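Local coordinates for putative Lipoprotein (Shewanella oneidensis, PDB 3U24) that is of unknown function but binds zinc and calcium ions and belongs to a family probably related to zinc metallopeptidases, at residues Ala44-Lys49 and Phe127-Asn132; Arg273-Met278 and Asp297-Ile302; Pro287-Thr292 and Asp307-Lys312. All coordinates share one frame; numbering follows the deposited sequence.

Contact 1: residues Ala44-Lys49 and Phe127-Asn132; sequences ALYSGK and FAQIIN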
loop_
_atom_site.group_PDB
_atom_site.type_symbol
_atom_site.label_atom_id
_atom_site.label_comp_id
_atom_site.label_asym_id
_atom_site.label_seq_id
_atom_site.Cartn_x
_atom_site.Cartn_y
_atom_site.Cartn_z
ATOM N N ALA A 44 8.617 0.987 16.223
ATOM C CA ALA A 44 7.923 2.001 16.994
ATOM C C ALA A 44 8.115 3.392 16.336
ATOM O O ALA A 44 7.159 4.158 16.142
ATOM C CB ALA A 44 8.432 2.018 18.425
ATOM N N LEU A 45 9.370 3.699 16.023
ATOM C CA LEU A 45 9.750 4.937 15.368
ATOM C C LEU A 45 8.946 5.144 14.084
ATOM O O LEU A 45 8.358 6.173 13.918
ATOM C CB LEU A 45 11.270 4.905 15.034
ATOM C CG LEU A 45 11.882 6.010 14.178
ATOM C CD1 LEU A 45 11.625 7.387 14.800
ATOM C CD2 LEU A 45 13.390 5.715 13.978
ATOM N N TYR A 46 8.896 4.145 13.223
ATOM C CA TYR A 46 8.110 4.251 12.020
ATOM C C TYR A 46 6.642 4.417 12.307
ATOM O O TYR A 46 5.958 5.037 11.515
ATOM C CB TYR A 46 8.300 3.046 11.125
ATOM C CG TYR A 46 9.516 3.115 10.218
ATOM C CD1 TYR A 46 10.757 2.694 10.651
ATOM C CD2 TYR A 46 9.421 3.589 8.905
ATOM C CE1 TYR A 46 11.868 2.716 9.822
ATOM C CE2 TYR A 46 10.560 3.625 8.063
ATOM C CZ TYR A 46 11.771 3.171 8.550
ATOM O OH TYR A 46 12.909 3.182 7.786
ATOM N N SER A 47 6.156 3.906 13.447
ATOM C CA SER A 47 4.741 4.051 13.802
ATOM C C SER A 47 4.448 5.392 14.459
ATOM O O SER A 47 3.291 5.758 14.685
ATOM C CB SER A 47 4.328 2.909 14.719
ATOM O OG SER A 47 4.560 1.678 14.040
ATOM N N GLY A 48 5.501 6.133 14.781
ATOM C CA GLY A 48 5.332 7.477 15.299
ATOM C C GLY A 48 5.546 7.527 16.787
ATOM O O GLY A 48 5.222 8.542 17.419
ATOM N N LYS A 49 6.090 6.464 17.379
ATOM C CA LYS A 49 6.396 6.509 18.806
ATOM C C LYS A 49 7.891 6.301 19.034
ATOM O O LYS A 49 8.470 5.255 18.687
ATOM C CB LYS A 49 5.580 5.476 19.595
ATOM C CG LYS A 49 5.489 5.821 21.078
ATOM C CD LYS A 49 4.901 4.715 21.923
ATOM C CE LYS A 49 5.048 5.023 23.414
ATOM N NZ LYS A 49 4.581 6.391 23.747
ATOM N N PHE A 127 17.261 6.559 10.129
ATOM C CA PHE A 127 17.910 7.836 10.322
ATOM C C PHE A 127 17.086 8.960 9.718
ATOM O O PHE A 127 16.942 9.986 10.351
ATOM C CB PHE A 127 19.348 7.826 9.777
ATOM C CG PHE A 127 20.326 7.159 10.708
ATOM C CD1 PHE A 127 20.937 7.885 11.707
ATOM C CD2 PHE A 127 20.625 5.815 10.584
ATOM C CE1 PHE A 127 21.839 7.286 12.563
ATOM C CE2 PHE A 127 21.537 5.208 11.429
ATOM C CZ PHE A 127 22.139 5.936 12.424
ATOM N N ALA A 128 16.524 8.764 8.522
ATOM C CA ALA A 128 15.705 9.813 7.875
ATOM C C ALA A 128 14.476 10.131 8.722
ATOM O O ALA A 128 14.134 11.296 8.871
ATOM C CB ALA A 128 15.313 9.413 6.437
ATOM N N GLN A 129 13.838 9.116 9.309
ATOM C CA GLN A 129 12.684 9.360 10.177
ATOM C C GLN A 129 13.045 10.205 11.379
ATOM O O GLN A 129 12.199 10.938 11.861
ATOM C CB GLN A 129 12.071 8.098 10.778
ATOM C CG GLN A 129 11.458 7.132 9.804
ATOM C CD GLN A 129 10.168 7.618 9.157
ATOM O OE1 GLN A 129 9.182 7.953 9.828
ATOM N NE2 GLN A 129 10.157 7.594 7.835
ATOM N N ILE A 130 14.232 10.033 11.941
ATOM C CA ILE A 130 14.620 10.845 13.097
ATOM C C ILE A 130 14.917 12.276 12.621
ATOM O O ILE A 130 14.363 13.224 13.139
ATOM C CB ILE A 130 15.825 10.248 13.828
ATOM C CG1 ILE A 130 15.430 8.922 14.519
ATOM C CG2 ILE A 130 16.351 11.221 14.858
ATOM C CD1 ILE A 130 16.559 7.905 14.738
ATOM N N ILE A 131 15.740 12.403 11.584
ATOM C CA ILE A 131 16.301 13.681 11.173
ATOM C C ILE A 131 15.249 14.612 10.563
ATOM O O ILE A 131 15.221 15.814 10.842
ATOM C CB ILE A 131 17.446 13.455 10.141
ATOM C CG1 ILE A 131 18.637 12.729 10.811
ATOM C CG2 ILE A 131 17.922 14.788 9.519
ATOM C CD1 ILE A 131 19.633 12.103 9.827
ATOM N N ASN A 132 14.368 14.039 9.764
ATOM C CA ASN A 132 13.448 14.820 8.974
ATOM C C ASN A 132 12.208 15.370 9.710
ATOM O O ASN A 132 11.414 16.038 9.086
ATOM C CB ASN A 132 13.079 14.060 7.691
ATOM C CG ASN A 132 14.276 13.858 6.774
ATOM O OD1 ASN A 132 15.301 14.504 6.917
ATOM N ND2 ASN A 132 14.141 12.970 5.821
#

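Contact 2: residues Arg273-Met278 and Asp297-Ile302; sequences RVQGEM and DNKIAI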
loop_
_atom_site.group_PDB
_atom_site.type_symbol
_atom_site.label_atom_id
_atom_site.label_comp_id
_atom_site.label_asym_id
_atom_site.label_seq_id
_atom_site.Cartn_x
_atom_site.Cartn_y
_atom_site.Cartn_z
ATOM N N ARG A 273 -15.349 -10.868 -18.940
ATOM C CA ARG A 273 -16.646 -10.195 -18.821
ATOM C C ARG A 273 -16.489 -8.687 -19.119
ATOM O O ARG A 273 -17.240 -8.120 -19.920
ATOM C CB ARG A 273 -17.268 -10.414 -17.407
ATOM C CG ARG A 273 -18.485 -9.513 -17.073
ATOM C CD ARG A 273 -19.003 -9.530 -15.607
ATOM N NE ARG A 273 -18.087 -8.897 -14.629
ATOM C CZ ARG A 273 -17.926 -7.587 -14.435
ATOM N NH1 ARG A 273 -17.028 -7.188 -13.528
ATOM N NH2 ARG A 273 -18.641 -6.692 -15.134
ATOM N N VAL A 274 -15.486 -8.063 -18.498
ATOM C CA VAL A 274 -15.250 -6.621 -18.631
ATOM C C VAL A 274 -14.926 -6.251 -20.092
ATOM O O VAL A 274 -15.586 -5.394 -20.658
ATOM C CB VAL A 274 -14.167 -6.096 -17.638
ATOM C CG1 VAL A 274 -13.698 -4.701 -18.045
ATOM C CG2 VAL A 274 -14.690 -6.099 -16.183
ATOM N N GLN A 275 -13.974 -6.955 -20.709
ATOM C CA GLN A 275 -13.624 -6.747 -22.122
ATOM C C GLN A 275 -14.826 -6.905 -23.075
ATOM O O GLN A 275 -14.982 -6.125 -24.003
ATOM C CB GLN A 275 -12.476 -7.670 -22.565
ATOM C CG GLN A 275 -11.113 -7.332 -21.945
ATOM C CD GLN A 275 -10.018 -8.342 -22.277
ATOM O OE1 GLN A 275 -10.296 -9.465 -22.652
ATOM N NE2 GLN A 275 -8.777 -7.944 -22.124
ATOM N N GLY A 276 -15.684 -7.885 -22.809
ATOM C CA GLY A 276 -16.908 -8.096 -23.584
ATOM C C GLY A 276 -17.837 -6.904 -23.479
ATOM O O GLY A 276 -18.378 -6.471 -24.495
ATOM N N GLU A 277 -18.026 -6.365 -22.265
ATOM C CA GLU A 277 -18.847 -5.165 -22.113
ATOM C C GLU A 277 -18.235 -3.953 -22.822
ATOM O O GLU A 277 -18.952 -3.187 -23.483
ATOM C CB GLU A 277 -19.094 -4.836 -20.653
ATOM C CG GLU A 277 -19.947 -5.911 -19.980
ATOM C CD GLU A 277 -21.264 -6.141 -20.695
ATOM O OE1 GLU A 277 -22.054 -5.182 -20.758
ATOM O OE2 GLU A 277 -21.483 -7.260 -21.230
HETATM N N MSE A 278 -16.923 -3.793 -22.696
HETATM C CA MSE A 278 -16.229 -2.739 -23.422
HETATM C C MSE A 278 -16.393 -2.847 -24.950
HETATM O O MSE A 278 -16.514 -1.811 -25.618
HETATM C CB MSE A 278 -14.744 -2.730 -23.083
HETATM C CG MSE A 278 -14.457 -2.306 -21.668
HETATM SE SE MSE A 278 -12.588 -2.588 -21.233
HETATM C CE MSE A 278 -11.933 -0.803 -21.810
ATOM N N ASP A 297 -10.672 -6.389 -35.168
ATOM C CA ASP A 297 -10.157 -6.778 -33.867
ATOM C C ASP A 297 -10.697 -5.788 -32.802
ATOM O O ASP A 297 -10.259 -4.642 -32.719
ATOM C CB ASP A 297 -8.628 -6.835 -33.852
ATOM C CG ASP A 297 -8.074 -7.291 -32.499
ATOM O OD1 ASP A 297 -8.757 -7.125 -31.457
ATOM O OD2 ASP A 297 -6.946 -7.825 -32.460
ATOM N N ASN A 298 -11.659 -6.264 -32.017
ATOM C CA ASN A 298 -12.252 -5.512 -30.932
ATOM C C ASN A 298 -11.238 -4.758 -30.080
ATOM O O ASN A 298 -11.476 -3.625 -29.717
ATOM C CB ASN A 298 -13.048 -6.445 -30.013
ATOM C CG ASN A 298 -14.441 -6.792 -30.539
ATOM O OD1 ASN A 298 -14.991 -6.143 -31.430
ATOM N ND2 ASN A 298 -15.032 -7.826 -29.945
ATOM N N LYS A 299 -10.121 -5.395 -29.757
ATOM C CA LYS A 299 -9.151 -4.812 -28.845
ATOM C C LYS A 299 -8.410 -3.596 -29.421
ATOM O O LYS A 299 -8.050 -2.687 -28.666
ATOM C CB LYS A 299 -8.177 -5.878 -28.326
ATOM C CG LYS A 299 -8.810 -6.764 -27.240
ATOM C CD LYS A 299 -7.875 -7.852 -26.713
ATOM C CE LYS A 299 -8.602 -8.814 -25.781
ATOM N NZ LYS A 299 -7.879 -10.115 -25.607
ATOM N N ILE A 300 -8.187 -3.578 -30.733
ATOM C CA ILE A 300 -7.613 -2.412 -31.398
ATOM C C ILE A 300 -8.672 -1.307 -31.415
ATOM O O ILE A 300 -8.381 -0.157 -31.101
ATOM C CB ILE A 300 -7.151 -2.720 -32.858
ATOM C CG1 ILE A 300 -5.985 -3.722 -32.887
ATOM C CG2 ILE A 300 -6.728 -1.451 -33.588
ATOM C CD1 ILE A 300 -5.385 -3.945 -34.285
ATOM N N ALA A 301 -9.893 -1.659 -31.809
ATOM C CA ALA A 301 -11.028 -0.737 -31.743
ATOM C C ALA A 301 -11.203 -0.104 -30.351
ATOM O O ALA A 301 -11.321 1.120 -30.215
ATOM C CB ALA A 301 -12.298 -1.471 -32.130
ATOM N N ILE A 302 -11.241 -0.929 -29.315
ATOM C CA ILE A 302 -11.423 -0.403 -27.934
ATOM C C ILE A 302 -10.284 0.558 -27.569
ATOM O O ILE A 302 -10.538 1.637 -27.063
ATOM C CB ILE A 302 -11.507 -1.533 -26.914
ATOM C CG1 ILE A 302 -12.805 -2.330 -27.112
ATOM C CG2 ILE A 302 -11.408 -1.017 -25.492
ATOM C CD1 ILE A 302 -12.789 -3.652 -26.377
#

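Contact 3: residues Pro287-Thr292 and Asp307-Lys312; sequences PKYFTT and DKLSTK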
loop_
_atom_site.group_PDB
_atom_site.type_symbol
_atom_site.label_atom_id
_atom_site.label_comp_id
_atom_site.label_asym_id
_atom_site.label_seq_id
_atom_site.Cartn_x
_atom_site.Cartn_y
_atom_site.Cartn_z
ATOM N N PRO A 287 -19.375 5.110 -34.306
ATOM C CA PRO A 287 -19.686 6.103 -35.323
ATOM C C PRO A 287 -19.804 7.502 -34.756
ATOM O O PRO A 287 -19.697 8.465 -35.515
ATOM C CB PRO A 287 -21.033 5.635 -35.914
ATOM C CG PRO A 287 -21.600 4.693 -34.918
ATOM C CD PRO A 287 -20.450 4.110 -34.147
ATOM N N LYS A 288 -20.006 7.623 -33.444
ATOM C CA LYS A 288 -20.175 8.929 -32.840
ATOM C C LYS A 288 -18.848 9.706 -32.809
ATOM O O LYS A 288 -18.865 10.925 -32.816
ATOM C CB LYS A 288 -20.829 8.793 -31.456
ATOM C CG LYS A 288 -20.871 10.066 -30.620
ATOM C CD LYS A 288 -21.523 9.808 -29.261
ATOM C CE LYS A 288 -21.639 11.070 -28.414
ATOM N NZ LYS A 288 -22.283 10.778 -27.104
ATOM N N TYR A 289 -17.708 9.017 -32.842
ATOM C CA TYR A 289 -16.400 9.665 -32.740
ATOM C C TYR A 289 -15.446 9.474 -33.924
ATOM O O TYR A 289 -14.390 10.109 -33.974
ATOM C CB TYR A 289 -15.705 9.136 -31.485
ATOM C CG TYR A 289 -16.389 9.586 -30.221
ATOM C CD1 TYR A 289 -16.198 10.885 -29.738
ATOM C CD2 TYR A 289 -17.253 8.748 -29.536
ATOM C CE1 TYR A 289 -16.820 11.320 -28.587
ATOM C CE2 TYR A 289 -17.887 9.173 -28.378
ATOM C CZ TYR A 289 -17.671 10.458 -27.910
ATOM O OH TYR A 289 -18.303 10.905 -26.781
ATOM N N PHE A 290 -15.786 8.584 -34.850
ATOM C CA PHE A 290 -14.912 8.260 -35.985
ATOM C C PHE A 290 -15.709 8.209 -37.286
ATOM O O PHE A 290 -16.862 7.779 -37.287
ATOM C CB PHE A 290 -14.299 6.888 -35.778
ATOM C CG PHE A 290 -13.209 6.848 -34.762
ATOM C CD1 PHE A 290 -13.503 6.684 -33.415
ATOM C CD2 PHE A 290 -11.875 6.903 -35.158
ATOM C CE1 PHE A 290 -12.498 6.626 -32.477
ATOM C CE2 PHE A 290 -10.853 6.826 -34.216
ATOM C CZ PHE A 290 -11.176 6.694 -32.869
ATOM N N THR A 291 -15.096 8.610 -38.397
ATOM C CA THR A 291 -15.692 8.313 -39.724
ATOM C C THR A 291 -14.952 7.166 -40.449
ATOM O O THR A 291 -15.533 6.449 -41.263
ATOM C CB THR A 291 -15.798 9.575 -40.609
ATOM O OG1 THR A 291 -14.691 10.449 -40.343
ATOM C CG2 THR A 291 -17.133 10.317 -40.321
ATOM N N THR A 292 -13.680 6.981 -40.103
ATOM C CA THR A 292 -12.871 5.851 -40.558
ATOM C C THR A 292 -13.530 4.518 -40.154
ATOM O O THR A 292 -14.339 4.485 -39.226
ATOM C CB THR A 292 -11.415 5.977 -39.998
ATOM O OG1 THR A 292 -10.475 5.724 -41.049
ATOM C CG2 THR A 292 -11.128 5.049 -38.781
ATOM N N ASP A 307 -8.284 5.987 -26.658
ATOM C CA ASP A 307 -7.239 7.031 -26.883
ATOM C C ASP A 307 -7.858 8.375 -27.311
ATOM O O ASP A 307 -7.394 9.443 -26.926
ATOM C CB ASP A 307 -6.190 6.599 -27.937
ATOM C CG ASP A 307 -5.216 5.508 -27.427
ATOM O OD1 ASP A 307 -5.082 5.332 -26.164
ATOM O OD2 ASP A 307 -4.610 4.826 -28.323
ATOM N N LYS A 308 -8.908 8.277 -28.102
ATOM C CA LYS A 308 -9.653 9.428 -28.563
ATOM C C LYS A 308 -10.462 10.121 -27.453
ATOM O O LYS A 308 -10.473 11.354 -27.354
ATOM C CB LYS A 308 -10.617 8.967 -29.660
ATOM C CG LYS A 308 -11.604 10.018 -30.187
ATOM C CD LYS A 308 -10.956 11.233 -30.823
ATOM C CE LYS A 308 -11.970 11.953 -31.712
ATOM N NZ LYS A 308 -11.578 13.354 -31.983
ATOM N N LEU A 309 -11.181 9.336 -26.667
ATOM C CA LEU A 309 -11.918 9.899 -25.540
ATOM C C LEU A 309 -10.962 10.542 -24.527
ATOM O O LEU A 309 -11.296 11.563 -23.928
ATOM C CB LEU A 309 -12.773 8.843 -24.847
ATOM C CG LEU A 309 -13.924 8.273 -25.681
ATOM C CD1 LEU A 309 -14.605 7.126 -24.928
ATOM C CD2 LEU A 309 -14.912 9.378 -26.057
ATOM N N SER A 310 -9.749 9.999 -24.395
ATOM C CA SER A 310 -8.809 10.496 -23.409
ATOM C C SER A 310 -8.350 11.911 -23.706
ATOM O O SER A 310 -7.771 12.558 -22.839
ATOM C CB SER A 310 -7.578 9.591 -23.363
ATOM O OG SER A 310 -7.979 8.279 -22.974
ATOM N N THR A 311 -8.558 12.388 -24.931
ATOM C CA THR A 311 -8.253 13.767 -25.205
ATOM C C THR A 311 -9.248 14.747 -24.605
ATOM O O THR A 311 -9.002 15.916 -24.644
ATOM C CB THR A 311 -8.112 14.055 -26.719
ATOM O OG1 THR A 311 -9.403 13.950 -27.338
ATOM C CG2 THR A 311 -7.089 13.064 -27.362
ATOM N N LYS A 312 -10.374 14.308 -24.056
ATOM C CA LYS A 312 -11.234 15.250 -23.341
ATOM C C LYS A 312 -10.793 15.253 -21.887
ATOM O O LYS A 312 -10.922 14.237 -21.178
ATOM C CB LYS A 312 -12.719 14.880 -23.471
ATOM C CG LYS A 312 -13.709 15.953 -22.955
ATOM C CD LYS A 312 -15.172 15.453 -23.011
ATOM C CE LYS A 312 -16.160 16.346 -22.251
ATOM N NZ LYS A 312 -16.226 17.733 -22.795
#

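Contact 1: residues Ala44-Lys49 and Phe127-Asn132
Gln129 reaches from helix 124-131 toward the last turn of helix 41-47, and its side chain can be followed atom by atom. Its CB packs against the branch point of Leu45, 4.0 Å from Leu45 CG. The next carbon, CG, passes to the neighbouring ring: it lies 4.1 Å from the centroid of the Tyr46 ring and only 12° off the ring normal, a CH-pi contact over the middle of the face. The chain then bends at chi2, which lays the terminal amide over the same face, toward the CD2-CE2 side of the ring; the two planes are 20° apart and stacked, with Gln129 NE2 4.0 Å from Tyr46 CE2. No hydrogen bond crosses between the segments, so the evidence is for packing alone.

This is a helix-to-helix contact in a mainly helical protein, made beside a zinc site. Helix 41-47 ends in a Schellman motif, with Gly48 at positive phi and Lys49 N bonded to Ala44 O at 2.8 Å; His50 follows, and it shares a zinc ion with Glu133, just beyond the other helix.

Next to Gln129 CB, Leu45 holds CG anti to its backbone nitrogen (chi1 172°), which carries CG toward helix 124-131. Leu45 CD2 then sits 3.8 Å from Ile130 CG1, while CD1 is as near to Gln129 CB as to Ile130 CG1. Leu45 also touches His50, and Ile130 rests on Arg148 of helix 138-148.

Contact 2: residues Arg273-Met278 and Asp297-Ile302
Where Gln275 and Met278 face Lys299 and Ile302, the short axes of helices 273-278 and 298-302 approach to 10.7 Å with 67° between their N-to-C directions, and the CA atoms of Met278 and Ile302, 7.0 Å apart, mark the closer end. The spacing is wide enough for side chains, not backbones, to make most of the contact. It is packing between the consecutive helices 260-289 and 298-309 of a helix-loop-helix unit in a mainly helical protein.

At that closer end the packing is apolar. Ile302 directs CB toward the opposing helix and splits its branches: CG2 meets the terminal methyl of selenomethionine Met278, 3.7 Å from CE, while CD1 lies 3.9 Å from Met278 CB. The Met278 chain runs extended through chi2 and turns only at chi3 (90°), which brings CE round to the Ile302 CG2 methyl; the two side chains cross at roughly a right angle.

One turn earlier, Gln275 and Lys299 meet obliquely, both chains extended beyond CG. The last methylene of the lysine lies above the carboxamide plane, displaced from CD toward the OE1 and NE2 end, with Gln275 OE1 3.6 Å from Lys299 CE, and no hydrogen bond joins the two. Their polar ends converge instead on a third residue: Glu499 OE1 accepts a hydrogen bond from Gln275 NE2 and forms a salt bridge with Lys299 NZ. At the start of the Lys299 helix, Asp297 is the N-cap, its OD1 accepting from Lys299 N at 2.8 Å with an N-H...O angle of 139°.

Glu499 belongs to helix 489-499, Phe501 in the following loop touches both Met278 and Ile302, and helix 459-485 borders Met278 through Tyr466 and Leu470.

Contact 3: residues Pro287-Thr292 and Asp307-Lys312
The Tyr289 ring is covered on both faces, by Leu309 CD2 on one and by CG of its own neighbour Lys288 on the other. Leu309 CD2 stands 3.7 Å from the ring centroid and 21° off the normal, a CH-pi contact displaced toward the phenol end, where CZ is 3.5 Å away. At the ring's outer tip, OH hydrogen-bonds to Glu460 OE2. The Phe290 ring stacks with Trp286, and its CZ is met obliquely by Lys308 CB at 4.0 Å.

The arrangement joins the C-terminal ends of two consecutive helices in a helix-loop-helix unit: the weakly bonded, kinked final turn of helix 260-289 lies against the end of helix 298-309, where Leu309-Lys312 forms a type I beta turn. Lys308 O accepts two bonds, from Thr311 N and from Thr311 OG1, the latter at 2.8 Å. With an alanine in place of Tyr289, Leu309 CD2 would probably lose the ring face it packs on, and Glu460 would keep Lys288 but lose the phenol.

A chi1 of 174° swings the Lys308 chain beside its carbonyl carbon, and the bend at chi2 carries its stem past Phe290 in the opposite direction, with CE 3.8 Å from Tyr289 O.

From the N terminus, contact 1 comes first: it closes a largely helical excursion of 77 residues by bringing helix 41-47 against helix 124-131. It is complete before the other two begin and lies on the opposite side of the chain's centre, about 48 and 50 Å between centres from contacts 2 and 3. Those two share one pair of consecutive helices, 260-289 and 298-309. Their segments alternate, 273-278, 287-292, 297-302 and 307-312, so the chain closures, with 18 and 14 residues between their segments, cross rather than nest. With centres 15 Å apart and nearest atoms about 5 Å apart, they join the pair at two separate places, both bordered by helix 459-485.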